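Local coordinates for protein phosphoribosylglycinamide synthetase (Anaerococcus prevotii, PDB 4DIM) that probably binds ATP and a metal ion and acts as an ATP-dependent ligase of the ATP-grasp superfamily, at residues A[11-16]-A[55-60]; A[21-26]-A[33-38]; A[192-197]-A[227-232]; A[263-268]-A[272-277]. All coordinates share one frame; numbering follows the deposited sequence.

Contact 1: residues A[11-16]-A[55-60]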
loop_
_atom_site.group_PDB
_atom_site.type_symbol
_atom_site.label_atom_id
_atom_site.label_comp_id
_atom_site.label_asym_id
_atom_site.label_seq_id
_atom_site.Cartn_x
_atom_site.Cartn_y
_atom_site.Cartn_z
ATOM N N LEU A 11 -16.121 8.993 8.694
ATOM C CA LEU A 11 -16.434 8.598 7.326
ATOM C C LEU A 11 -15.255 7.818 6.820
ATOM O O LEU A 11 -14.132 8.333 6.830
ATOM C CB LEU A 11 -16.719 9.823 6.427
ATOM C CG LEU A 11 -16.654 9.591 4.902
ATOM C CD1 LEU A 11 -17.962 8.941 4.363
ATOM C CD2 LEU A 11 -16.331 10.884 4.174
ATOM N N ILE A 12 -15.470 6.569 6.417
ATOM C CA ILE A 12 -14.389 5.770 5.872
ATOM C C ILE A 12 -14.563 5.778 4.380
ATOM O O ILE A 12 -15.593 5.319 3.897
ATOM C CB ILE A 12 -14.320 4.359 6.453
ATOM C CG1 ILE A 12 -13.990 4.412 7.965
ATOM C CG2 ILE A 12 -13.268 3.552 5.674
ATOM C CD1 ILE A 12 -14.411 3.139 8.775
ATOM N N LEU A 13 -13.572 6.285 3.642
ATOM C CA LEU A 13 -13.655 6.357 2.179
ATOM C C LEU A 13 -13.264 5.022 1.601
ATOM O O LEU A 13 -12.099 4.639 1.700
ATOM C CB LEU A 13 -12.749 7.453 1.615
ATOM C CG LEU A 13 -13.199 8.885 1.839
ATOM C CD1 LEU A 13 -12.851 9.356 3.255
ATOM C CD2 LEU A 13 -12.541 9.806 0.869
ATOM N N GLY A 14 -14.245 4.314 1.069
ATOM C CA GLY A 14 -14.083 3.004 0.470
ATOM C C GLY A 14 -14.669 1.955 1.373
ATOM O O GLY A 14 -14.627 2.122 2.591
ATOM N N ALA A 15 -15.244 0.868 0.792
ATOM C CA ALA A 15 -15.788 -0.240 1.586
ATOM C C ALA A 15 -15.629 -1.574 0.883
ATOM O O ALA A 15 -16.550 -2.373 0.911
ATOM C CB ALA A 15 -17.235 0.014 1.941
ATOM N N GLY A 16 -14.424 -1.853 0.384
ATOM C CA GLY A 16 -14.068 -3.144 -0.209
ATOM C C GLY A 16 -13.678 -4.226 0.801
ATOM O O GLY A 16 -13.425 -3.937 1.969
HETATM N N MSE A 55 -21.093 7.915 -2.873
HETATM C CA MSE A 55 -20.188 8.909 -3.443
HETATM C C MSE A 55 -19.076 8.248 -4.189
HETATM O O MSE A 55 -18.643 7.173 -3.794
HETATM C CB MSE A 55 -19.573 9.798 -2.319
HETATM C CG MSE A 55 -18.844 8.991 -1.198
HETATM SE SE MSE A 55 -18.009 10.072 0.152
HETATM C CE MSE A 55 -19.483 10.946 0.873
ATOM N N ASP A 56 -18.586 8.905 -5.246
ATOM C CA ASP A 56 -17.385 8.484 -5.959
ATOM C C ASP A 56 -16.220 9.171 -5.214
ATOM O O ASP A 56 -16.048 10.403 -5.269
ATOM C CB ASP A 56 -17.431 8.819 -7.456
ATOM C CG ASP A 56 -16.126 8.529 -8.167
ATOM O OD1 ASP A 56 -15.417 7.548 -7.756
ATOM O OD2 ASP A 56 -15.794 9.279 -9.122
ATOM N N ILE A 57 -15.475 8.350 -4.471
ATOM C CA ILE A 57 -14.387 8.780 -3.596
ATOM C C ILE A 57 -13.124 9.233 -4.378
ATOM O O ILE A 57 -12.255 9.908 -3.820
ATOM C CB ILE A 57 -14.042 7.681 -2.562
ATOM C CG1 ILE A 57 -13.311 6.442 -3.202
ATOM C CG2 ILE A 57 -15.309 7.297 -1.741
ATOM C CD1 ILE A 57 -12.808 5.416 -2.153
ATOM N N SER A 58 -13.041 8.887 -5.657
ATOM C CA SER A 58 -11.953 9.318 -6.519
ATOM C C SER A 58 -12.190 10.744 -7.059
ATOM O O SER A 58 -11.327 11.279 -7.757
ATOM C CB SER A 58 -11.819 8.338 -7.684
ATOM O OG SER A 58 -12.940 8.449 -8.543
ATOM N N ASN A 59 -13.352 11.339 -6.758
ATOM C CA ASN A 59 -13.724 12.648 -7.225
ATOM C C ASN A 59 -13.639 13.596 -6.043
ATOM O O ASN A 59 -14.604 13.728 -5.295
ATOM C CB ASN A 59 -15.118 12.554 -7.825
ATOM C CG ASN A 59 -15.576 13.748 -8.608
ATOM O OD1 ASN A 59 -14.893 14.776 -8.688
ATOM N ND2 ASN A 59 -16.753 13.615 -9.228
ATOM N N PRO A 60 -12.475 14.250 -5.820
ATOM C CA PRO A 60 -12.337 15.104 -4.632
ATOM C C PRO A 60 -13.338 16.231 -4.572
ATOM O O PRO A 60 -13.712 16.606 -3.464
ATOM C CB PRO A 60 -10.895 15.639 -4.723
ATOM C CG PRO A 60 -10.461 15.404 -6.071
ATOM C CD PRO A 60 -11.200 14.197 -6.567
#
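Ile57 lays its CD1 methyl over the backbone at the start of Gly14, 3.7 Å from the Gly14 N. This lies in the N-terminal parallel sheet, at the end of strand 9-13, where the chain leaves the strand for the glycine-rich turn before helix 20-29. The strand, turn and helix are consistent with a Rossmann-type nucleotide-binding pattern. Segment 55-60 is the loop after strand 51-54 and runs into the first residue of helix 60-66. Ile57 holds CG1 between the backbone N and the carbonyl carbon (chi1 72°), and an extended chi2 carries CD1 on to the glycine. Its other branch serves Leu13: CG2 stands 4.2 Å from the Leu13 CB. Phi is positive at Gly14, and a CB would collide with the carbonyl O of Leu13. Only glycine sits easily here, and Ile57 packs on bare backbone. Two residues earlier in the strand, Leu11 meets selenomethionine Met55, with the Met55 CE 4.3 Å from the Leu11 CD1. No hydrogen bond crosses between the segments, and the contact is apolar and buried. Ile90 of helix 84-94 packs against both Leu11 and Leu13. The loop is shaped by a type I turn from Asp56 to Asn59, closed by Asn59 N to Asp56 O at 3.2 Å. Ser58 OG donates to Asp56 OD1 at 2.8 Å, reaching the oxygen on its syn side and 26° out of the carboxylate plane.

Contact 2: residues A[21-26]-A[33-38]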
loop_
_atom_site.group_PDB
_atom_site.type_symbol
_atom_site.label_atom_id
_atom_site.label_comp_id
_atom_site.label_asym_id
_atom_site.label_seq_id
_atom_site.Cartn_x
_atom_site.Cartn_y
_atom_site.Cartn_z
ATOM N N GLY A 21 -11.145 -4.022 8.280
ATOM C CA GLY A 21 -10.409 -3.931 9.536
ATOM C C GLY A 21 -10.600 -2.607 10.239
ATOM O O GLY A 21 -10.689 -2.529 11.472
ATOM N N LEU A 22 -10.655 -1.561 9.444
ATOM C CA LEU A 22 -10.872 -0.242 9.973
ATOM C C LEU A 22 -12.329 -0.050 10.408
ATOM O O LEU A 22 -12.577 0.650 11.391
ATOM C CB LEU A 22 -10.454 0.741 8.922
ATOM C CG LEU A 22 -10.441 2.166 9.275
ATOM C CD1 LEU A 22 -9.463 2.446 10.413
ATOM C CD2 LEU A 22 -10.068 2.944 8.090
ATOM N N TYR A 23 -13.282 -0.700 9.725
ATOM C CA TYR A 23 -14.694 -0.682 10.114
ATOM C C TYR A 23 -14.871 -1.441 11.422
ATOM O O TYR A 23 -15.637 -1.033 12.292
ATOM C CB TYR A 23 -15.586 -1.289 9.012
ATOM C CG TYR A 23 -15.823 -0.371 7.837
ATOM C CD1 TYR A 23 -16.874 0.550 7.841
ATOM C CD2 TYR A 23 -15.021 -0.433 6.712
ATOM C CE1 TYR A 23 -17.088 1.413 6.766
ATOM C CE2 TYR A 23 -15.234 0.418 5.621
ATOM C CZ TYR A 23 -16.293 1.316 5.642
ATOM O OH TYR A 23 -16.495 2.198 4.613
ATOM N N LYS A 24 -14.156 -2.538 11.568
ATOM C CA LYS A 24 -14.219 -3.374 12.767
ATOM C C LYS A 24 -13.633 -2.616 13.979
ATOM O O LYS A 24 -14.235 -2.594 15.050
ATOM C CB LYS A 24 -13.456 -4.693 12.518
ATOM C CG LYS A 24 -13.782 -5.777 13.544
ATOM C CD LYS A 24 -12.700 -6.852 13.668
ATOM C CE LYS A 24 -11.768 -6.630 14.845
ATOM N NZ LYS A 24 -10.717 -7.684 14.953
ATOM N N ALA A 25 -12.484 -1.973 13.787
ATOM C CA ALA A 25 -11.787 -1.226 14.839
ATOM C C ALA A 25 -12.607 -0.049 15.305
ATOM O O ALA A 25 -12.794 0.138 16.505
ATOM C CB ALA A 25 -10.438 -0.754 14.341
ATOM N N ALA A 26 -13.120 0.721 14.355
ATOM C CA ALA A 26 -14.043 1.834 14.642
ATOM C C ALA A 26 -15.257 1.357 15.470
ATOM O O ALA A 26 -15.624 2.006 16.439
ATOM C CB ALA A 26 -14.513 2.450 13.344
ATOM N N THR A 33 -19.811 4.672 12.172
ATOM C CA THR A 33 -19.169 4.688 10.873
ATOM C C THR A 33 -20.162 5.010 9.750
ATOM O O THR A 33 -21.352 4.699 9.806
ATOM C CB THR A 33 -18.387 3.401 10.628
ATOM O OG1 THR A 33 -19.225 2.268 10.834
ATOM C CG2 THR A 33 -17.206 3.291 11.544
ATOM N N ILE A 34 -19.631 5.701 8.749
ATOM C CA ILE A 34 -20.313 6.096 7.552
ATOM C C ILE A 34 -19.476 5.543 6.430
ATOM O O ILE A 34 -18.323 5.947 6.295
ATOM C CB ILE A 34 -20.476 7.630 7.479
ATOM C CG1 ILE A 34 -21.301 8.168 8.657
ATOM C CG2 ILE A 34 -21.105 8.047 6.139
ATOM C CD1 ILE A 34 -20.680 9.253 9.298
ATOM N N ALA A 35 -20.023 4.586 5.672
ATOM C CA ALA A 35 -19.361 4.022 4.511
ATOM C C ALA A 35 -19.487 4.961 3.307
ATOM O O ALA A 35 -20.588 5.104 2.769
ATOM C CB ALA A 35 -19.974 2.674 4.177
ATOM N N GLY A 36 -18.383 5.624 2.932
ATOM C CA GLY A 36 -18.323 6.479 1.745
ATOM C C GLY A 36 -18.068 5.564 0.557
ATOM O O GLY A 36 -16.936 5.107 0.375
ATOM N N THR A 37 -19.113 5.197 -0.207
ATOM C CA THR A 37 -18.916 4.190 -1.240
ATOM C C THR A 37 -19.860 4.323 -2.449
ATOM O O THR A 37 -20.629 5.267 -2.570
ATOM C CB THR A 37 -19.072 2.798 -0.581
ATOM O OG1 THR A 37 -18.823 1.776 -1.547
ATOM C CG2 THR A 37 -20.461 2.580 0.058
HETATM N N MSE A 38 -19.726 3.370 -3.368
HETATM C CA MSE A 38 -20.493 3.281 -4.597
HETATM C C MSE A 38 -21.578 2.197 -4.364
HETATM O O MSE A 38 -21.394 1.345 -3.489
HETATM C CB MSE A 38 -19.498 2.926 -5.746
HETATM C CG MSE A 38 -19.647 3.717 -7.059
HETATM SE SE MSE A 38 -19.891 5.645 -6.927
HETATM C CE MSE A 38 -20.682 6.000 -8.710
#
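Tyr23 and Thr33 bury the most surface here, with Ala26 next. They join helix 20-29 to strand 32-37, two elements of the beta-alpha-beta unit that starts with strand 9-13. The helix segment runs nearly antiparallel to the strand, at 162°, with the axes 9.8 Å apart. Tyr23 CG lies anti to the carbonyl carbon (chi1 -77°), which sends the ring slanting from the helix to the strand. Its OH arrives over Ala35, 3.4 Å from the Ala35 CA, while the ring atom CE1 is 4.1 Å from the Ala35 CB. Nearer the helix, Thr33 OG1 sits at the edge of the ring, close to its plane, 4.2 Å from Tyr23 CD1. The other branch of Thr33, CG2, packs on the methyl of Ala26. The phenol OH is hydrogen-bonded to Gly14 O, in the turn after strand 9-13. A phenylalanine at Tyr23 would keep the ring packing but would probably leave the buried Gly14 carbonyl without this donor. Cys45 and Leu48 of helix 43-48 also touch the ring. With no hydrogen bond between the segments, apolar packing holds helix to strand; Tyr23 OH is satisfied by Gly14, Thr33 OG1 weakly by Asp50 N.

Contact 3: residues A[192-197]-A[227-232]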
loop_
_atom_site.group_PDB
_atom_site.type_symbol
_atom_site.label_atom_id
_atom_site.label_comp_id
_atom_site.label_asym_id
_atom_site.label_seq_id
_atom_site.Cartn_x
_atom_site.Cartn_y
_atom_site.Cartn_z
ATOM N N GLU A 192 17.861 -1.723 -10.655
ATOM C CA GLU A 192 17.476 -3.120 -10.633
ATOM C C GLU A 192 18.126 -3.682 -9.366
ATOM O O GLU A 192 19.299 -3.417 -9.112
ATOM C CB GLU A 192 17.840 -3.846 -11.976
ATOM C CG GLU A 192 19.299 -3.902 -12.408
ATOM C CD GLU A 192 19.961 -2.652 -12.970
ATOM O OE1 GLU A 192 20.741 -2.813 -13.936
ATOM O OE2 GLU A 192 19.823 -1.554 -12.374
ATOM N N GLY A 193 17.324 -4.307 -8.507
ATOM C CA GLY A 193 17.846 -4.844 -7.259
ATOM C C GLY A 193 16.818 -5.575 -6.419
ATOM O O GLY A 193 15.821 -6.055 -6.943
ATOM N N TYR A 194 17.051 -5.664 -5.106
ATOM C CA TYR A 194 16.105 -6.337 -4.208
ATOM C C TYR A 194 14.910 -5.400 -3.884
ATOM O O TYR A 194 15.098 -4.347 -3.253
ATOM C CB TYR A 194 16.803 -6.830 -2.920
ATOM C CG TYR A 194 15.885 -7.671 -2.061
ATOM C CD1 TYR A 194 15.400 -8.896 -2.516
ATOM C CD2 TYR A 194 15.419 -7.201 -0.836
ATOM C CE1 TYR A 194 14.465 -9.624 -1.783
ATOM C CE2 TYR A 194 14.525 -7.952 -0.069
ATOM C CZ TYR A 194 14.031 -9.154 -0.556
ATOM O OH TYR A 194 13.119 -9.913 0.158
ATOM N N GLU A 195 13.692 -5.770 -4.355
ATOM C CA GLU A 195 12.475 -4.974 -4.103
ATOM C C GLU A 195 11.824 -5.372 -2.791
ATOM O O GLU A 195 11.651 -6.551 -2.500
ATOM C CB GLU A 195 11.437 -5.125 -5.207
ATOM C CG GLU A 195 11.884 -4.666 -6.570
ATOM C CD GLU A 195 10.918 -5.003 -7.697
ATOM O OE1 GLU A 195 9.954 -5.768 -7.459
ATOM O OE2 GLU A 195 11.135 -4.506 -8.827
ATOM N N PHE A 196 11.453 -4.388 -1.996
ATOM C CA PHE A 196 10.773 -4.636 -0.738
ATOM C C PHE A 196 9.976 -3.385 -0.419
ATOM O O PHE A 196 9.953 -2.467 -1.228
ATOM C CB PHE A 196 11.791 -5.026 0.366
ATOM C CG PHE A 196 12.745 -3.929 0.741
ATOM C CD1 PHE A 196 12.500 -3.122 1.839
ATOM C CD2 PHE A 196 13.799 -3.597 -0.086
ATOM C CE1 PHE A 196 13.320 -2.033 2.126
ATOM C CE2 PHE A 196 14.580 -2.476 0.175
ATOM C CZ PHE A 196 14.375 -1.741 1.319
ATOM N N GLY A 197 9.294 -3.375 0.710
ATOM C CA GLY A 197 8.498 -2.243 1.141
ATOM C C GLY A 197 8.703 -1.871 2.591
ATOM O O GLY A 197 9.509 -2.475 3.308
ATOM N N GLY A 227 1.967 -11.930 -1.171
ATOM C CA GLY A 227 2.380 -12.194 0.196
ATOM C C GLY A 227 3.260 -11.112 0.781
ATOM O O GLY A 227 3.939 -10.365 0.060
ATOM N N HIS A 228 3.220 -11.027 2.109
ATOM C CA HIS A 228 4.019 -10.089 2.870
ATOM C C HIS A 228 4.523 -10.792 4.101
ATOM O O HIS A 228 3.924 -11.778 4.542
ATOM C CB HIS A 228 3.229 -8.814 3.229
ATOM C CG HIS A 228 2.952 -7.957 2.038
ATOM N ND1 HIS A 228 3.949 -7.221 1.430
ATOM C CD2 HIS A 228 1.815 -7.791 1.344
ATOM C CE1 HIS A 228 3.387 -6.618 0.414
ATOM N NE2 HIS A 228 2.108 -6.948 0.311
ATOM N N TYR A 229 5.651 -10.313 4.635
ATOM C CA TYR A 229 6.181 -10.899 5.840
ATOM C C TYR A 229 7.075 -9.960 6.568
ATOM O O TYR A 229 7.640 -9.051 6.010
ATOM C CB TYR A 229 6.939 -12.212 5.550
ATOM C CG TYR A 229 8.116 -12.076 4.612
ATOM C CD1 TYR A 229 7.973 -12.316 3.246
ATOM C CD2 TYR A 229 9.397 -11.799 5.099
ATOM C CE1 TYR A 229 9.061 -12.217 2.376
ATOM C CE2 TYR A 229 10.492 -11.716 4.247
ATOM C CZ TYR A 229 10.325 -11.946 2.885
ATOM O OH TYR A 229 11.358 -11.770 2.003
ATOM N N VAL A 230 7.234 -10.252 7.834
ATOM C CA VAL A 230 8.152 -9.579 8.739
ATOM C C VAL A 230 8.812 -10.684 9.521
ATOM O O VAL A 230 8.189 -11.720 9.768
ATOM C CB VAL A 230 7.528 -8.496 9.653
ATOM C CG1 VAL A 230 7.159 -7.254 8.856
ATOM C CG2 VAL A 230 6.336 -9.025 10.442
ATOM N N PRO A 231 10.102 -10.552 9.830
ATOM C CA PRO A 231 11.003 -9.444 9.509
ATOM C C PRO A 231 11.657 -9.676 8.162
ATOM O O PRO A 231 11.724 -10.803 7.651
ATOM C CB PRO A 231 12.004 -9.507 10.659
ATOM C CG PRO A 231 12.174 -10.989 10.876
ATOM C CD PRO A 231 10.825 -11.620 10.556
ATOM N N LEU A 232 12.145 -8.591 7.587
ATOM C CA LEU A 232 12.855 -8.616 6.299
ATOM C C LEU A 232 14.241 -9.198 6.531
ATOM O O LEU A 232 14.914 -8.778 7.475
ATOM C CB LEU A 232 12.931 -7.178 5.748
ATOM C CG LEU A 232 13.485 -7.026 4.365
ATOM C CD1 LEU A 232 12.562 -7.689 3.315
ATOM C CD2 LEU A 232 13.769 -5.565 4.074
#
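Leu232 reaches Phe196 and Tyr194 with its two methyl branches. CD2 approaches the Phe196 ring obliquely, 3.5 Å from its CD1, and the two side chains lie nearly perpendicular. CD1 goes to Tyr194, where it meets the edge of the ring near its plane, 3.9 Å from CE2. Leu232 and Tyr194 run roughly antiparallel alongside each other. The Leu232 CG is placed anti to the backbone N (chi1 -173°), which sends the fork toward segment 192-197. Beside it, the Tyr194 OH lies 3.2 Å from the Tyr229 OH, the two phenols pointing roughly at one another. An alanine at Leu232 would lose both branches and would probably open a gap beside the Phe196 ring, with the Tyr194 ring less firmly held.

The segments belong to strands 194-203 and 223-230 of the large antiparallel sheet in the ATP-grasp region. These strands are not neighbours, since strand 206-219 runs between them. The side chains therefore meet across it, and Leu232 also rests on Pro212 of that middle strand. Leu232 comes just after the end of strand 223-230, where the Val230-Pro231 peptide is cis. Beside strand 194-203 in the sheet runs strand 258-267; from it Leu266 touches both Tyr194 and Phe196, and selenomethionine Met264 packs on Phe196. Further along strand 223-230, the buried His228 donates from ND1 to Gly214 O.

Contact 4: residues A[263-268]-A[272-277]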
loop_
_atom_site.group_PDB
_atom_site.type_symbol
_atom_site.label_atom_id
_atom_site.label_comp_id
_atom_site.label_asym_id
_atom_site.label_seq_id
_atom_site.Cartn_x
_atom_site.Cartn_y
_atom_site.Cartn_z
ATOM N N ASP A 263 7.260 1.713 -1.170
ATOM C CA ASP A 263 7.857 0.724 -2.065
ATOM C C ASP A 263 9.300 1.126 -2.191
ATOM O O ASP A 263 9.599 2.229 -2.661
ATOM C CB ASP A 263 7.171 0.667 -3.455
ATOM C CG ASP A 263 5.685 0.350 -3.483
ATOM O OD1 ASP A 263 5.226 -0.446 -2.627
ATOM O OD2 ASP A 263 5.004 0.793 -4.440
HETATM N N MSE A 264 10.177 0.256 -1.727
HETATM C CA MSE A 264 11.609 0.417 -1.716
HETATM C C MSE A 264 12.298 -0.481 -2.739
HETATM O O MSE A 264 11.743 -1.451 -3.235
HETATM C CB MSE A 264 12.163 -0.001 -0.329
HETATM C CG MSE A 264 11.400 0.524 0.960
HETATM SE SE MSE A 264 11.771 2.331 1.333
HETATM C CE MSE A 264 13.828 2.483 1.117
ATOM N N ILE A 265 13.572 -0.231 -2.934
ATOM C CA ILE A 265 14.451 -1.112 -3.704
ATOM C C ILE A 265 15.856 -1.049 -3.092
ATOM O O ILE A 265 16.353 0.025 -2.745
ATOM C CB ILE A 265 14.467 -0.832 -5.214
ATOM C CG1 ILE A 265 15.403 -1.813 -5.951
ATOM C CG2 ILE A 265 14.863 0.594 -5.496
ATOM C CD1 ILE A 265 14.996 -2.136 -7.213
ATOM N N LEU A 266 16.493 -2.202 -2.965
ATOM C CA LEU A 266 17.845 -2.249 -2.422
ATOM C C LEU A 266 18.848 -2.522 -3.555
ATOM O O LEU A 266 18.728 -3.543 -4.234
ATOM C CB LEU A 266 17.907 -3.302 -1.302
ATOM C CG LEU A 266 19.229 -3.925 -0.970
ATOM C CD1 LEU A 266 20.162 -2.906 -0.337
ATOM C CD2 LEU A 266 19.006 -5.036 -0.029
ATOM N N LYS A 267 19.811 -1.586 -3.764
ATOM C CA LYS A 267 20.888 -1.732 -4.754
ATOM C C LYS A 267 22.233 -1.368 -4.145
ATOM O O LYS A 267 22.432 -0.220 -3.734
ATOM C CB LYS A 267 20.641 -0.864 -6.019
ATOM C CG LYS A 267 21.746 -0.957 -7.095
ATOM C CD LYS A 267 21.341 -0.200 -8.336
ATOM C CE LYS A 267 22.369 -0.140 -9.455
ATOM N NZ LYS A 267 21.819 0.538 -10.670
ATOM N N ASP A 268 23.177 -2.325 -4.149
ATOM C CA ASP A 268 24.556 -2.084 -3.694
ATOM C C ASP A 268 24.608 -1.416 -2.301
ATOM O O ASP A 268 25.285 -0.396 -2.112
ATOM C CB ASP A 268 25.319 -1.228 -4.729
ATOM C CG ASP A 268 25.312 -1.811 -6.145
ATOM O OD1 ASP A 268 25.229 -3.065 -6.277
ATOM O OD2 ASP A 268 25.415 -1.014 -7.130
ATOM N N TYR A 272 16.425 2.911 -2.076
ATOM C CA TYR A 272 15.754 3.959 -2.845
ATOM C C TYR A 272 14.258 3.824 -2.717
ATOM O O TYR A 272 13.752 2.696 -2.719
ATOM C CB TYR A 272 16.149 3.855 -4.331
ATOM C CG TYR A 272 17.639 3.920 -4.560
ATOM C CD1 TYR A 272 18.255 5.111 -4.932
ATOM C CD2 TYR A 272 18.428 2.782 -4.471
ATOM C CE1 TYR A 272 19.629 5.182 -5.122
ATOM C CE2 TYR A 272 19.802 2.837 -4.672
ATOM C CZ TYR A 272 20.408 4.048 -4.966
ATOM O OH TYR A 272 21.780 4.135 -5.158
ATOM N N ILE A 273 13.548 4.974 -2.683
ATOM C CA ILE A 273 12.094 5.012 -2.601
ATOM C C ILE A 273 11.551 5.061 -3.975
ATOM O O ILE A 273 11.802 6.031 -4.688
ATOM C CB ILE A 273 11.623 6.241 -1.790
ATOM C CG1 ILE A 273 12.145 6.153 -0.345
ATOM C CG2 ILE A 273 10.068 6.386 -1.850
ATOM C CD1 ILE A 273 11.805 7.152 0.448
ATOM N N ILE A 274 10.721 4.074 -4.336
ATOM C CA ILE A 274 10.033 4.069 -5.634
ATOM C C ILE A 274 8.699 4.846 -5.529
ATOM O O ILE A 274 8.485 5.750 -6.304
ATOM C CB ILE A 274 9.772 2.633 -6.135
ATOM C CG1 ILE A 274 11.059 1.832 -6.234
ATOM C CG2 ILE A 274 9.063 2.680 -7.486
ATOM C CD1 ILE A 274 10.786 0.317 -5.992
ATOM N N GLU A 275 7.814 4.437 -4.611
ATOM C CA GLU A 275 6.488 5.014 -4.371
ATOM C C GLU A 275 6.280 5.245 -2.863
ATOM O O GLU A 275 6.797 4.493 -2.046
ATOM C CB GLU A 275 5.331 4.110 -4.897
ATOM C CG GLU A 275 5.444 3.499 -6.281
ATOM C CD GLU A 275 5.389 4.451 -7.471
ATOM O OE1 GLU A 275 5.177 5.671 -7.264
ATOM O OE2 GLU A 275 5.545 3.969 -8.620
ATOM N N LEU A 276 5.487 6.252 -2.517
ATOM C CA LEU A 276 5.157 6.614 -1.140
ATOM C C LEU A 276 3.745 7.209 -1.092
ATOM O O LEU A 276 3.488 8.215 -1.746
ATOM C CB LEU A 276 6.180 7.616 -0.594
ATOM C CG LEU A 276 6.156 7.759 0.946
ATOM C CD1 LEU A 276 7.576 7.754 1.569
ATOM C CD2 LEU A 276 5.416 8.984 1.391
ATOM N N THR A 277 2.838 6.626 -0.302
ATOM C CA THR A 277 1.462 7.143 -0.194
ATOM C C THR A 277 1.099 7.339 1.305
ATOM O O THR A 277 1.529 6.567 2.134
ATOM C CB THR A 277 0.497 6.252 -0.988
ATOM O OG1 THR A 277 -0.851 6.574 -0.697
ATOM C CG2 THR A 277 0.679 4.815 -0.742
#
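A beta hairpin joins strands 258-267 and 270-277, the latter at the edge of the large antiparallel sheet. Near its turn the pairing is regular. Ile265 N binds Tyr272 O at 2.9 Å, and Tyr272 N binds Ile265 O at 3.0 Å. Ile265 CG2 packs on Tyr272 CB, 3.7 Å away, and the Tyr272 ring turns its edge to Ile265 O. Lys267 CB meets the same ring obliquely.

Further on, the register slips by one in a classic beta bulge, with Ile274 and Glu275 both facing Asp263. Asp263 O takes Ile274 N at 2.7 Å and, weakly, Glu275 N at 3.4 Å. In return Asp263 N gives a nearly straight bond to Glu275 O, 172° at the hydrogen. In ATP-grasp enzymes, acidic side chains from this pair of strands commonly hold the metal ions that accompany ATP. Asp263 and Glu275 are placed consistently with such a role. Their side chains cross obliquely, with the carboxylate planes 88° apart. Asp263 OD2 lies beside the aliphatic part of Glu275, 3.3 Å from its CG. The Glu275 chain bends at chi2 (-68°), which turns its carboxylate away from Asp263, and its OE1 forms a salt bridge with Lys110.

On the face with selenomethionine Met264 and Ile273, helix 236-253 covers the hairpin through Val246 and Ala249. There Met264 SE stands 4.2 Å from Ile273 CG1.

In the fold
The four contacts form two pairs on opposite sides of the chain's centre. Contacts 1 and 2 share the N-terminal parallel sheet, their centres about 10 Å apart, and contact 2 is nested in the loop that contact 1 closes. Met55 N and Thr37 O, 2.7 Å apart, probably hydrogen-bond between them. Contacts 3 and 4 lie in the antiparallel sheet of the ATP-grasp region, again about 10 Å between centres. Adjacent strands 194-203 and 258-267 join them, probably through Phe196 O and Met264 N at 2.8 Å. Between the pairs, centres are 28 to 30 Å apart. Contact 4 holds the acidic residues that may take part in metal binding; its nearest atoms are about 12 Å from contact 1.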